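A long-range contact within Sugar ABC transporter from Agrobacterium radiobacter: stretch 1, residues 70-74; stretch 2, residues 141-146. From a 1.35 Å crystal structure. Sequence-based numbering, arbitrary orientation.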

ATOM      1  N   PRO A  70      -4.442  -8.439  -5.286  1.00 13.75           N
ATOM      2  CA  PRO A  70      -4.417  -8.229  -6.723  1.00 13.17           C
ATOM      3  C   PRO A  70      -3.561  -7.042  -7.129  1.00 10.67           C
ATOM      4  O   PRO A  70      -3.773  -5.935  -6.666  1.00 12.76           O
ATOM      5  CB  PRO A  70      -5.882  -7.998  -7.088  1.00 14.80           C
ATOM      6  CG  PRO A  70      -6.675  -8.567  -5.963  1.00 16.71           C
ATOM      7  CD  PRO A  70      -5.807  -8.448  -4.735  1.00 13.21           C
ATOM      8  N   THR A  71      -2.636  -7.268  -8.064  1.00 13.13           N
ATOM      9  CA  THR A  71      -1.674  -6.248  -8.389  1.00 13.08           C
ATOM     10  C   THR A  71      -2.203  -5.112  -9.263  1.00 14.68           C
ATOM     11  O   THR A  71      -1.763  -3.984  -9.156  1.00 20.20           O
ATOM     12  CB  THR A  71      -0.367  -6.866  -8.904  1.00 17.23           C
ATOM     13  OG1 THR A  71       0.688  -5.904  -8.739  1.00 19.39           O
ATOM     14  CG2 THR A  71      -0.515  -7.303 -10.343  1.00 20.08           C
ATOM     15  N   GLU A  72      -3.196  -5.401 -10.107  1.00 14.06           N
ATOM     16  CA  GLU A  72      -3.755  -4.407 -11.018  1.00 16.45           C
ATOM     17  C   GLU A  72      -5.271  -4.704 -10.990  1.00 18.01           C
ATOM     18  O   GLU A  72      -5.690  -5.864 -11.066  1.00 19.28           O
ATOM     19  CB  GLU A  72      -3.127  -4.590 -12.430  1.00 18.92           C
ATOM     20  CG  GLU A  72      -3.046  -3.357 -13.349  1.00 28.83           C
ATOM     21  CD  GLU A  72      -4.245  -3.143 -14.281  1.00 36.23           C
ATOM     22  OE1 GLU A  72      -5.139  -3.988 -14.368  1.00 22.18           O
ATOM     23  OE2 GLU A  72      -4.286  -2.089 -14.944  1.00121.84           O
ATOM     24  N   PHE A  73      -6.081  -3.648 -10.881  1.00 13.76           N
ATOM     25  CA  PHE A  73      -7.520  -3.760 -10.656  1.00 14.18           C
ATOM     26  C   PHE A  73      -8.280  -4.449 -11.798  1.00 16.05           C
ATOM     27  O   PHE A  73      -8.994  -5.426 -11.580  1.00 15.32           O
ATOM     28  CB  PHE A  73      -8.117  -2.345 -10.412  1.00 16.15           C
ATOM     29  CG  PHE A  73      -9.593  -2.331 -10.208  1.00 14.51           C
ATOM     30  CD1 PHE A  73     -10.136  -2.525  -8.966  1.00 21.94           C
ATOM     31  CD2 PHE A  73     -10.451  -2.105 -11.289  1.00 16.85           C
ATOM     32  CE1 PHE A  73     -11.519  -2.528  -8.780  1.00 21.06           C
ATOM     33  CE2 PHE A  73     -11.833  -2.106 -11.111  1.00 20.09           C
ATOM     34  CZ  PHE A  73     -12.371  -2.313  -9.854  1.00 23.55           C
ATOM     35  N   LYS A  74      -8.138  -3.914 -13.007  1.00 14.37           N
ATOM     36  CA  LYS A  74      -8.876  -4.464 -14.140  1.00 14.72           C
ATOM     37  C   LYS A  74      -8.342  -5.838 -14.536  1.00 14.52           C
ATOM     38  O   LYS A  74      -9.097  -6.803 -14.673  1.00 17.90           O
ATOM     39  CB  LYS A  74      -8.850  -3.524 -15.363  1.00 19.44           C
ATOM     40  CG  LYS A  74      -9.851  -3.846 -16.481  1.00 31.95           C
ATOM     41  CD  LYS A  74     -10.218  -2.555 -17.220  1.00 62.37           C
ATOM     42  CE  LYS A  74     -11.439  -2.679 -18.124  1.00 69.91           C
ATOM     43  NZ  LYS A  74     -11.361  -1.793 -19.332  1.00 56.66           N
TER
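Stretch 2 141-146: TPGAGS

Stretch 1 forms neither regular helix nor strand. Stretch 2 runs as loop from Thr141 through Ala144, which occupies the N-cap position, and enters a helix at Gly145 that continues beyond Ser146. The CA atoms come nearest at Glu72 and Ala144, 4.4 Å apart; one residue further along both chains, the CA atoms of Phe73 and Gly145 are 5.0 Å apart. The register therefore advances in the same sense on both stretches over this short span.

A single direct hydrogen bond joins the stretches: Phe73 N donates to Gly143 O over 2.9 Å, and its N-H...O angle of 171° is nearly linear. The same carbonyl oxygen also receives a CA-H...O contact from Glu72 CA at 3.5 Å and a hydrogen bond from water 2, 2.9 Å from Gly143 O. Water 2 in turn accepts from Lys74 N at 2.9 Å, so Lys74 is linked to stretch 2 through its backbone, although its side chain leads away. A second bridge lies further back along stretch 1, where water 1 donates to Pro70 O at 2.8 Å and accepts from Gly145 N at 2.9 Å.

Side-chain contacts flank these backbone links. Glu72 starts sideways from its CA, but its end comes nearer to stretch 2, and CG lies 3.5 Å from Gly143 O. Gly143 has phi/psi of 86/6°, a conformation that by itself calls for glycine; a CB here would also fall 2.4 Å from Glu72 OE2, a clash. Phe73 points its CA-to-CB bond toward stretch 2, placing CB 4.0 Å from Gly145 N, while its ring leads away and meets Gly145 CA obliquely. Ala144 points away overall, yet its CB reaches within 3.8 Å of Thr71 O. Together the stretches bury 211 Å².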

ATOM      1  N   THR A 141       2.923   3.020  -9.845  1.00 12.15           N
ATOM      2  CA  THR A 141       2.615   2.396 -11.136  1.00 13.72           C
ATOM      3  C   THR A 141       1.104   2.611 -11.392  1.00 13.11           C
ATOM      4  O   THR A 141       0.324   2.738 -10.438  1.00 12.95           O
ATOM      5  CB  THR A 141       2.976   0.890 -11.129  1.00 15.45           C
ATOM      6  OG1 THR A 141       2.814   0.304 -12.439  1.00 19.65           O
ATOM      7  CG2 THR A 141       2.164   0.110 -10.066  1.00 19.39           C
ATOM      8  N   PRO A 142       0.687   2.649 -12.675  1.00 12.93           N
ATOM      9  CA  PRO A 142      -0.755   2.855 -12.932  1.00 12.54           C
ATOM     10  C   PRO A 142      -1.622   1.603 -12.754  1.00 12.94           C
ATOM     11  O   PRO A 142      -1.148   0.477 -12.859  1.00 15.82           O
ATOM     12  CB  PRO A 142      -0.776   3.283 -14.394  1.00 15.28           C
ATOM     13  CG  PRO A 142       0.355   2.579 -14.984  1.00 21.21           C
ATOM     14  CD  PRO A 142       1.450   2.627 -13.934  1.00 14.92           C
ATOM     15  N   GLY A 143      -2.918   1.809 -12.529  1.00 15.38           N
ATOM     16  CA  GLY A 143      -3.852   0.704 -12.605  1.00 15.32           C
ATOM     17  C   GLY A 143      -4.037  -0.143 -11.349  1.00 14.27           C
ATOM     18  O   GLY A 143      -4.785  -1.108 -11.359  1.00 14.75           O
ATOM     19  N   ALA A 144      -3.429   0.260 -10.240  1.00 15.10           N
ATOM     20  CA  ALA A 144      -3.562  -0.482  -8.977  1.00 13.97           C
ATOM     21  C   ALA A 144      -4.779  -0.001  -8.216  1.00 13.30           C
ATOM     22  O   ALA A 144      -4.996   1.181  -8.100  1.00 17.42           O
ATOM     23  CB  ALA A 144      -2.299  -0.338  -8.090  1.00 14.08           C
ATOM     24  N   GLY A 145      -5.551  -0.903  -7.665  1.00 14.19           N
ATOM     25  CA  GLY A 145      -6.744  -0.503  -6.923  1.00 13.07           C
ATOM     26  C   GLY A 145      -6.413   0.420  -5.744  1.00 14.95           C
ATOM     27  O   GLY A 145      -6.984   1.483  -5.572  1.00 14.65           O
ATOM     28  N   SER A 146      -5.468  -0.024  -4.911  1.00 14.44           N
ATOM     29  CA  SER A 146      -5.108   0.735  -3.699  1.00 14.84           C
ATOM     30  C   SER A 146      -4.616   2.144  -4.085  1.00 13.28           C
ATOM     31  O   SER A 146      -5.046   3.160  -3.516  1.00 12.87           O
ATOM     32  CB  SER A 146      -4.054  -0.008  -2.872  1.00 14.95           C
ATOM     33  OG  SER A 146      -2.952  -0.271  -3.695  1.00 15.16           O
TER
HETATM   34  O   HOH W   1      -5.377  -3.806  -7.525  1.00 12.79           O
HETATM   35  O   HOH W   2      -6.766  -1.354 -13.453  1.00 17.17           O